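Pseudoalteromonas arctica PAMC 21717 (Pseudoalteromonas arctica, PDB 5YL7) is a cold-active, calcium-binding serine protease of the subtilase family that probably hydrolyses peptide bonds in protein substrates. Local coordinates at residues 77-89 and 127-139. Sequence-based numbering, arbitrary orientation.
Sequences ARDPGDAVAANEC and VVPVRVLGKCGGL
Pro80 CD sits 3.2 Å above the guanidinium plane of Arg131, over the centre of the group. Arg131 gets there with CG anti to its backbone N (chi1 177°) and an extended chain, and Arg131 CD passes 3.4 Å from Arg78 O. At the guanidinium edge, in plane, water 1 accepts from Arg131 NH2 at 2.9 Å and lies within bonding distance of Asp79 OD1 and Leu133 O. The direct Asp79–Arg131 approach is one of charge alone, OD1 lying well out of plane.

Cys89 and Cys136 join covalently, SG to SG at 2.1 Å with chi3 -83°. The bent Lys135 chain brings NZ into a salt bridge with Glu88 OE2 at 2.7 Å, from above the carboxylate plane. Glu88 OE1 receives the backbone N-H of Ala85 almost straight, and the two bonds help hold the carboxylate at the type II turn 85–88. Water 2 donates to Asp82 OD2 and Gly134 O; water 3 donates to Asp82 O and accepts from Cys136 N.

Asp59, a calcium ligand, and the carbonyls of Ala67 and Thr42 hold Arg131, while Ser98 binds Asp82. A leucine in place of Arg131 would probably leave Asp59 without its arginine partner, those carbonyls without their N-H donors, and Pro80 without the flat surface beneath it.

Loop 132–138 probably borders the peptide-binding cleft, as in subtilases: Gly138 hydrogen-bonds a bound peptide, and the disulfide ties this loop to 77–89. The contact joins the loop between helices 64–67 and 100–109 to the C-terminal end of strand 126–131, between strands 58–59 and 36–41 in the parallel sheet, and to the loop following it into helix 140–150.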
loop_
_atom_site.group_PDB
_atom_site.type_symbol
_atom_site.label_atom_id
_atom_site.label_comp_id
_atom_site.label_asym_id
_atom_site.label_seq_id
_atom_site.Cartn_x
_atom_site.Cartn_y
_atom_site.Cartn_z
ATOM N N ALA A 77 -14.908 2.048 7.708
ATOM C CA ALA A 77 -13.607 1.398 7.535
ATOM C C ALA A 77 -12.574 1.957 8.434
ATOM O O ALA A 77 -11.358 1.744 8.266
ATOM C CB ALA A 77 -13.174 1.518 6.068
ATOM N N ARG A 78 -12.929 2.773 9.461
ATOM C CA ARG A 78 -11.942 3.184 10.420
ATOM C C ARG A 78 -11.349 2.040 11.184
ATOM O O ARG A 78 -11.981 1.004 11.400
ATOM C CB ARG A 78 -12.505 4.257 11.361
ATOM C CG ARG A 78 -12.664 5.570 10.684
ATOM C CD ARG A 78 -13.285 6.645 11.546
ATOM N NE ARG A 78 -13.477 7.874 10.816
ATOM C CZ ARG A 78 -13.663 9.101 11.373
ATOM N NH1 ARG A 78 -13.612 9.255 12.653
ATOM N NH2 ARG A 78 -13.838 10.121 10.570
ATOM N N ASP A 79 -10.082 2.199 11.599
ATOM C CA ASP A 79 -9.358 1.189 12.319
ATOM C C ASP A 79 -9.604 1.363 13.801
ATOM O O ASP A 79 -9.161 2.383 14.366
ATOM C CB ASP A 79 -7.871 1.334 12.014
ATOM C CG ASP A 79 -6.998 0.257 12.513
ATOM O OD1 ASP A 79 -7.453 -0.598 13.324
ATOM O OD2 ASP A 79 -5.781 0.265 12.159
ATOM N N PRO A 80 -10.236 0.403 14.485
ATOM C CA PRO A 80 -10.419 0.508 15.959
ATOM C C PRO A 80 -9.195 0.204 16.715
ATOM O O PRO A 80 -9.197 0.368 17.959
ATOM C CB PRO A 80 -11.511 -0.489 16.207
ATOM C CG PRO A 80 -11.258 -1.624 15.193
ATOM C CD PRO A 80 -10.775 -0.844 13.969
ATOM N N GLY A 81 -8.169 -0.312 16.088
ATOM C CA GLY A 81 -6.975 -0.820 16.653
ATOM C C GLY A 81 -6.895 -2.332 16.655
ATOM O O GLY A 81 -7.839 -2.975 17.079
ATOM N N ASP A 82 -5.789 -2.842 16.208
ATOM C CA ASP A 82 -5.567 -4.319 16.067
ATOM C C ASP A 82 -4.660 -4.891 17.111
ATOM O O ASP A 82 -4.184 -6.037 16.984
ATOM C CB ASP A 82 -5.165 -4.679 14.621
ATOM C CG ASP A 82 -3.847 -4.167 14.266
ATOM O OD1 ASP A 82 -3.131 -3.603 15.122
ATOM O OD2 ASP A 82 -3.397 -4.240 13.110
ATOM N N ALA A 83 -4.435 -4.170 18.195
ATOM C CA ALA A 83 -3.676 -4.687 19.317
ATOM C C ALA A 83 -4.258 -5.992 19.793
ATOM O O ALA A 83 -5.449 -6.185 19.850
ATOM C CB ALA A 83 -3.666 -3.714 20.522
ATOM N N VAL A 84 -3.311 -6.875 20.187
ATOM C CA VAL A 84 -3.685 -8.205 20.729
ATOM C C VAL A 84 -2.888 -8.462 22.034
ATOM O O VAL A 84 -1.743 -8.158 22.149
ATOM C CB VAL A 84 -3.495 -9.325 19.672
ATOM C CG1 VAL A 84 -4.571 -9.261 18.634
ATOM C CG2 VAL A 84 -2.135 -9.323 19.124
ATOM N N ALA A 85 -3.567 -9.232 22.860
ATOM C CA ALA A 85 -2.913 -9.736 24.117
ATOM C C ALA A 85 -2.148 -10.968 23.796
ATOM O O ALA A 85 -2.396 -11.610 22.751
ATOM C CB ALA A 85 -3.994 -10.030 25.076
ATOM N N ALA A 86 -1.232 -11.344 24.716
ATOM C CA ALA A 86 -0.493 -12.595 24.539
ATOM C C ALA A 86 -1.435 -13.800 24.354
ATOM O O ALA A 86 -2.502 -13.854 24.969
ATOM C CB ALA A 86 0.338 -12.879 25.804
ATOM N N ASN A 87 -1.122 -14.576 23.333
ATOM C CA ASN A 87 -1.936 -15.782 23.002
ATOM C C ASN A 87 -3.338 -15.569 22.521
ATOM O O ASN A 87 -4.055 -16.507 22.186
ATOM C CB ASN A 87 -2.023 -16.755 24.217
ATOM C CG ASN A 87 -0.694 -17.114 24.736
ATOM O OD1 ASN A 87 0.164 -17.440 23.958
ATOM N ND2 ASN A 87 -0.468 -16.918 26.037
ATOM N N GLU A 88 -3.700 -14.295 22.196
ATOM C CA GLU A 88 -4.998 -14.049 21.653
ATOM C C GLU A 88 -5.113 -14.647 20.261
ATOM O O GLU A 88 -6.260 -14.970 19.848
ATOM C CB GLU A 88 -5.343 -12.523 21.656
ATOM C CG GLU A 88 -6.757 -12.210 21.447
ATOM C CD GLU A 88 -7.101 -10.775 21.940
ATOM O OE1 GLU A 88 -6.225 -9.932 22.251
ATOM O OE2 GLU A 88 -8.328 -10.526 22.025
ATOM N N CYS A 89 -4.073 -14.758 19.516
ATOM C CA CYS A 89 -4.089 -15.225 18.125
ATOM C C CYS A 89 -3.542 -16.686 18.025
ATOM O O CYS A 89 -3.215 -17.153 16.933
ATOM C CB CYS A 89 -3.241 -14.316 17.309
ATOM S SG CYS A 89 -3.739 -12.569 17.346
ATOM N N VAL A 127 -8.147 8.181 -1.622
ATOM C CA VAL A 127 -8.062 6.806 -1.119
ATOM C C VAL A 127 -9.421 6.337 -0.640
ATOM O O VAL A 127 -10.081 7.031 0.157
ATOM C CB VAL A 127 -7.058 6.681 -0.024
ATOM C CG1 VAL A 127 -7.166 5.364 0.780
ATOM C CG2 VAL A 127 -5.656 6.816 -0.563
ATOM N N VAL A 128 -9.793 5.146 -1.109
ATOM C CA VAL A 128 -10.965 4.418 -0.544
ATOM C C VAL A 128 -10.407 3.412 0.414
ATOM O O VAL A 128 -9.689 2.460 0.017
ATOM C CB VAL A 128 -11.789 3.736 -1.632
ATOM C CG1 VAL A 128 -12.827 2.800 -1.106
ATOM C CG2 VAL A 128 -12.414 4.775 -2.522
ATOM N N PRO A 129 -10.662 3.520 1.691
ATOM C CA PRO A 129 -10.215 2.573 2.658
ATOM C C PRO A 129 -11.094 1.357 2.699
ATOM O O PRO A 129 -12.302 1.485 2.841
ATOM C CB PRO A 129 -10.288 3.335 3.984
ATOM C CG PRO A 129 -11.437 4.290 3.770
ATOM C CD PRO A 129 -11.410 4.649 2.311
ATOM N N VAL A 130 -10.534 0.179 2.475
ATOM C CA VAL A 130 -11.262 -1.088 2.519
ATOM C C VAL A 130 -10.678 -1.872 3.617
ATOM O O VAL A 130 -9.537 -2.364 3.540
ATOM C CB VAL A 130 -11.232 -1.794 1.153
ATOM C CG1 VAL A 130 -12.115 -3.036 1.197
ATOM C CG2 VAL A 130 -11.681 -0.875 0.060
ATOM N N ARG A 131 -11.399 -1.970 4.734
ATOM C CA ARG A 131 -10.903 -2.585 5.921
ATOM C C ARG A 131 -11.086 -4.094 5.828
ATOM O O ARG A 131 -12.221 -4.571 5.814
ATOM C CB ARG A 131 -11.491 -1.995 7.219
ATOM C CG ARG A 131 -11.032 -2.684 8.444
ATOM C CD ARG A 131 -11.352 -1.862 9.687
ATOM N NE ARG A 131 -10.782 -2.537 10.828
ATOM C CZ ARG A 131 -11.394 -3.237 11.792
ATOM N NH1 ARG A 131 -12.701 -3.322 11.813
ATOM N NH2 ARG A 131 -10.693 -3.863 12.695
ATOM N N VAL A 132 -9.989 -4.824 5.791
ATOM C CA VAL A 132 -10.001 -6.276 5.674
ATOM C C VAL A 132 -9.183 -6.955 6.706
ATOM O O VAL A 132 -9.292 -8.208 6.825
ATOM C CB VAL A 132 -9.574 -6.712 4.258
ATOM C CG1 VAL A 132 -10.472 -6.128 3.147
ATOM C CG2 VAL A 132 -8.117 -6.410 3.989
ATOM N N LEU A 133 -8.416 -6.245 7.496
ATOM C CA LEU A 133 -7.516 -6.791 8.543
ATOM C C LEU A 133 -7.875 -6.200 9.894
ATOM O O LEU A 133 -8.069 -4.981 10.020
ATOM C CB LEU A 133 -6.069 -6.464 8.279
ATOM C CG LEU A 133 -5.500 -6.787 6.887
ATOM C CD1 LEU A 133 -4.056 -6.328 6.799
ATOM C CD2 LEU A 133 -5.575 -8.277 6.613
ATOM N N GLY A 134 -7.988 -7.062 10.891
ATOM C CA GLY A 134 -8.202 -6.681 12.277
ATOM C C GLY A 134 -7.339 -7.415 13.215
ATOM O O GLY A 134 -6.166 -7.722 12.946
ATOM N N LYS A 135 -7.890 -7.709 14.407
ATOM C CA LYS A 135 -7.057 -8.433 15.396
ATOM C C LYS A 135 -6.691 -9.826 14.895
ATOM O O LYS A 135 -7.635 -10.567 14.503
ATOM C CB LYS A 135 -7.830 -8.583 16.689
ATOM C CG LYS A 135 -8.020 -7.258 17.437
ATOM C CD LYS A 135 -8.987 -7.383 18.596
ATOM C CE LYS A 135 -8.391 -8.164 19.702
ATOM N NZ LYS A 135 -9.312 -8.216 20.920
ATOM N N CYS A 136 -5.428 -10.107 14.852
ATOM C CA CYS A 136 -4.889 -11.432 14.400
ATOM C C CYS A 136 -4.864 -11.508 12.893
ATOM O O CYS A 136 -4.392 -12.579 12.364
ATOM C CB CYS A 136 -5.655 -12.645 14.960
ATOM S SG CYS A 136 -5.737 -12.611 16.751
ATOM N N GLY A 137 -5.156 -10.465 12.122
ATOM C CA GLY A 137 -5.038 -10.497 10.675
ATOM C C GLY A 137 -6.382 -10.448 10.039
ATOM O O GLY A 137 -7.309 -9.802 10.463
ATOM N N GLY A 138 -6.511 -11.107 8.839
ATOM C CA GLY A 138 -7.715 -11.140 8.057
ATOM C C GLY A 138 -7.989 -12.461 7.361
ATOM O O GLY A 138 -7.073 -13.236 7.216
ATOM N N LEU A 139 -9.227 -12.620 7.031
ATOM C CA LEU A 139 -9.711 -13.841 6.354
ATOM C C LEU A 139 -9.583 -13.698 4.848
ATOM O O LEU A 139 -9.998 -12.664 4.284
ATOM C CB LEU A 139 -11.141 -14.016 6.715
ATOM C CG LEU A 139 -11.878 -15.290 6.283
ATOM C CD1 LEU A 139 -11.170 -16.570 6.800
ATOM C CD2 LEU A 139 -13.349 -15.307 6.762
HETATM O O HOH W 1 -7.866 -3.253 12.551
HETATM O O HOH W 2 -4.230 -6.371 11.504
HETATM O O HOH W 3 -3.367 -8.115 15.334
HETATM O O HOH W 4 -6.859 -7.534 23.234
#